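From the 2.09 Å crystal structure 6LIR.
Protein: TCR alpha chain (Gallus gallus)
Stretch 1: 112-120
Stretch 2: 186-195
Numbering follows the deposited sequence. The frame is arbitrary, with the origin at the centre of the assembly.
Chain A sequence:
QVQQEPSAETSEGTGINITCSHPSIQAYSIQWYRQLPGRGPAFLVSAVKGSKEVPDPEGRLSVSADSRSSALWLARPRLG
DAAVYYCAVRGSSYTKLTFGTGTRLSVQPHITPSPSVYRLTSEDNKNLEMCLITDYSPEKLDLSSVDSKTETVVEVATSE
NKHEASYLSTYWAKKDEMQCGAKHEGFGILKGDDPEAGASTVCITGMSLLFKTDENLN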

# COMPACT_ATOMS: atom_id res chain seq x y z
N THR A 112 25.00 1.20 -3.37
CA THR A 112 26.17 0.80 -4.11
C THR A 112 25.80 -0.46 -4.86
O THR A 112 25.44 -1.46 -4.22
CB THR A 112 27.32 0.52 -3.17
OG1 THR A 112 27.01 -0.61 -2.36
CG2 THR A 112 27.55 1.73 -2.27
N PRO A 113 25.88 -0.49 -6.18
CA PRO A 113 25.36 -1.66 -6.89
C PRO A 113 26.35 -2.81 -6.83
O PRO A 113 27.57 -2.63 -6.82
CB PRO A 113 25.18 -1.16 -8.33
CG PRO A 113 25.23 0.34 -8.23
CD PRO A 113 26.12 0.65 -7.08
N SER A 114 25.79 -4.00 -6.81
CA SER A 114 26.49 -5.27 -6.91
C SER A 114 25.44 -6.27 -7.37
O SER A 114 25.07 -7.18 -6.62
CB SER A 114 27.11 -5.67 -5.57
OG SER A 114 28.19 -6.56 -5.77
N PRO A 115 24.92 -6.09 -8.58
CA PRO A 115 23.77 -6.89 -9.02
C PRO A 115 24.07 -8.38 -8.99
O PRO A 115 25.14 -8.81 -9.43
CB PRO A 115 23.49 -6.39 -10.44
CG PRO A 115 24.70 -5.64 -10.86
CD PRO A 115 25.60 -5.41 -9.70
N SER A 116 23.13 -9.15 -8.46
CA SER A 116 23.22 -10.60 -8.48
C SER A 116 21.85 -11.16 -8.81
O SER A 116 20.82 -10.55 -8.52
CB SER A 116 23.71 -11.16 -7.15
OG SER A 116 24.94 -10.58 -6.78
N VAL A 117 21.86 -12.32 -9.44
CA VAL A 117 20.64 -13.01 -9.85
C VAL A 117 20.69 -14.42 -9.28
O VAL A 117 21.76 -15.05 -9.25
CB VAL A 117 20.49 -13.01 -11.39
CG1 VAL A 117 19.35 -13.88 -11.81
CG2 VAL A 117 20.24 -11.59 -11.88
N TYR A 118 19.55 -14.93 -8.82
CA TYR A 118 19.49 -16.24 -8.20
C TYR A 118 18.19 -16.93 -8.56
O TYR A 118 17.16 -16.29 -8.76
CB TYR A 118 19.58 -16.17 -6.67
CG TYR A 118 20.71 -15.33 -6.11
CD1 TYR A 118 22.00 -15.84 -6.01
CD2 TYR A 118 20.48 -14.04 -5.68
CE1 TYR A 118 23.02 -15.07 -5.49
CE2 TYR A 118 21.49 -13.26 -5.16
CZ TYR A 118 22.76 -13.78 -5.07
OH TYR A 118 23.78 -13.01 -4.56
N ARG A 119 18.25 -18.25 -8.60
CA ARG A 119 17.08 -19.09 -8.81
C ARG A 119 16.69 -19.71 -7.49
O ARG A 119 17.55 -20.19 -6.74
CB ARG A 119 17.35 -20.19 -9.84
CG ARG A 119 17.00 -19.82 -11.26
CD ARG A 119 18.13 -20.19 -12.20
NE ARG A 119 18.42 -21.62 -12.18
CZ ARG A 119 17.85 -22.51 -12.99
NH1 ARG A 119 16.94 -22.12 -13.87
NH2 ARG A 119 18.18 -23.79 -12.90
N LEU A 120 15.39 -19.72 -7.20
CA LEU A 120 14.90 -20.28 -5.96
C LEU A 120 13.86 -21.34 -6.25
O LEU A 120 13.14 -21.28 -7.25
CB LEU A 120 14.26 -19.20 -5.07
CG LEU A 120 14.96 -17.85 -4.91
CD1 LEU A 120 14.17 -16.96 -3.97
CD2 LEU A 120 16.37 -18.05 -4.41
N GLY A 186 27.65 -2.11 -16.65
CA GLY A 186 28.89 -2.28 -15.93
C GLY A 186 29.09 -3.64 -15.31
O GLY A 186 30.07 -3.83 -14.58
N PHE A 187 28.18 -4.58 -15.55
CA PHE A 187 28.33 -5.93 -15.04
C PHE A 187 28.07 -7.01 -16.09
O PHE A 187 28.24 -8.19 -15.79
CB PHE A 187 27.41 -6.14 -13.82
CG PHE A 187 27.83 -5.32 -12.62
CD1 PHE A 187 28.65 -5.87 -11.65
CD2 PHE A 187 27.42 -4.01 -12.49
CE1 PHE A 187 29.05 -5.11 -10.56
CE2 PHE A 187 27.81 -3.25 -11.40
CZ PHE A 187 28.63 -3.81 -10.43
N GLY A 188 27.65 -6.63 -17.30
CA GLY A 188 27.52 -7.61 -18.36
C GLY A 188 26.33 -8.52 -18.18
O GLY A 188 25.25 -8.10 -17.75
N ILE A 189 26.53 -9.80 -18.50
CA ILE A 189 25.45 -10.78 -18.48
C ILE A 189 25.30 -11.32 -17.06
O ILE A 189 26.29 -11.72 -16.43
CB ILE A 189 25.72 -11.92 -19.47
CG1 ILE A 189 25.96 -11.37 -20.88
CG2 ILE A 189 24.57 -12.90 -19.48
CD1 ILE A 189 26.06 -12.45 -21.93
N LEU A 190 24.07 -11.34 -16.56
CA LEU A 190 23.76 -11.94 -15.27
C LEU A 190 22.81 -13.10 -15.49
O LEU A 190 21.77 -12.96 -16.14
CB LEU A 190 23.15 -10.90 -14.33
CG LEU A 190 24.06 -9.70 -14.05
CD1 LEU A 190 23.37 -8.70 -13.14
CD2 LEU A 190 25.37 -10.16 -13.44
N LYS A 191 23.18 -14.26 -14.95
CA LYS A 191 22.46 -15.51 -15.12
C LYS A 191 22.49 -16.27 -13.80
O LYS A 191 23.45 -16.15 -13.04
CB LYS A 191 23.05 -16.36 -16.26
CG LYS A 191 22.52 -15.96 -17.64
CD LYS A 191 23.53 -16.26 -18.74
CE LYS A 191 23.86 -17.74 -18.79
NZ LYS A 191 24.83 -18.09 -19.86
N GLY A 192 21.41 -16.99 -13.51
CA GLY A 192 21.32 -17.75 -12.27
C GLY A 192 21.61 -19.22 -12.47
O GLY A 192 21.28 -19.80 -13.51
N ASP A 193 22.24 -19.82 -11.47
CA ASP A 193 22.51 -21.24 -11.34
C ASP A 193 21.85 -21.73 -10.05
O ASP A 193 21.11 -21.00 -9.39
CB ASP A 193 24.01 -21.55 -11.38
CG ASP A 193 24.81 -20.71 -10.41
OD1 ASP A 193 24.22 -19.82 -9.76
OD2 ASP A 193 26.04 -20.93 -10.30
N ASP A 194 22.09 -22.99 -9.69
CA ASP A 194 21.43 -23.64 -8.58
C ASP A 194 22.44 -24.38 -7.72
O ASP A 194 23.62 -24.45 -8.08
CB ASP A 194 20.35 -24.59 -9.13
CG ASP A 194 18.98 -23.97 -9.13
OD1 ASP A 194 18.47 -23.65 -8.03
OD2 ASP A 194 18.41 -23.80 -10.23
N PRO A 195 22.02 -24.96 -6.57
CA PRO A 195 23.03 -25.47 -5.64
C PRO A 195 23.92 -26.59 -6.18
O PRO A 195 25.02 -26.74 -5.66
CB PRO A 195 22.19 -26.01 -4.46
CG PRO A 195 20.80 -26.12 -4.99
CD PRO A 195 20.68 -25.00 -5.96

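The two stretches lie side by side and run in nearly the same direction, with end-to-end vectors 25° apart. Together they bury 541 Å². No backbone-to-backbone hydrogen bond joins them. The contact is made by apolar side chains at one end and by a salt bridge at the other.

Stretch 1 presents alternate residues. Pro113, Pro115, Val117 and Arg119 point their CA-to-CB bonds toward stretch 2. Ser114, Ser116, Tyr118 and Leu120 point theirs away. This is the usual alternation of an extended chain, and it puts Pro115, Val117 and Arg119 on the side that faces stretch 2.

At the apolar end, Phe187 and Pro115 pack closely. Pro115 CD sits 3.3 Å from the centroid of the Phe187 ring, only 4° off the ring normal. This is a CH-pi contact over the face. The closest atoms are Pro115 CD and Phe187 CZ, 3.5 Å apart. A proline suits this place because its CD methylene is next to the backbone nitrogen and is slightly polarised, and the rigid ring holds it in position. Phe187 uses chi1 m, with chi2 at -94°. Pro113 O lies 3.9 Å from Phe187 CZ, which is a carbon, so this contact satisfies no acceptor.

Leu190 continues the apolar patch. Its CA-to-CB bond points toward stretch 1, and it adopts the m, t rotamer. Leu190 CD1 packs 3.6 Å from Pro115 CB, and Leu190 CB lies 3.9 Å from Val117 CG2. Pro115 and Val117 are both buried, and neither side chain has a polar atom that would need a partner. Val117 has chi1 t. A branched residue of this kind suits a strand and fills space close to the backbone.

Next comes Gly192. Gly192 CA lies 4.1 Å from Val117 O. A CB on Gly192 would point toward stretch 1 and would lie 3.2 Å from Arg119 CD, which is tight. The absence of a side chain lets Arg119 pass close to the backbone. Arg119 CD reaches within 3.4 Å of Gly192 O, a packing contact from a carbon.

Arg119 has the largest covered area of the contact, 87 Å². Its chi1 of -92° and chi2 of 133° fall between the usual wells. Arg119 NH2 meets Asp194 OD2 at 2.7 Å in a salt bridge. The same pair forms a hydrogen bond with NH2 as donor, but the N-H...acceptor angle is only 117°, so the bond is weak. The groups are close and oppositely charged, but the hydrogen bond is poorly directed. Asp194 starts sideways at its CA-to-CB bond, yet the end of its side chain comes nearer and brings the carboxylate to the arginine. This is the sole hydrogen bond between the stretches. The CA-to-CB bond of Asp193 points away, while Asp193 O lies 3.9 Å from Arg119 CB.

Ser116 OG and Tyr118 OH are hydrogen-bonded elsewhere in the structure, so neither needs a partner from stretch 2.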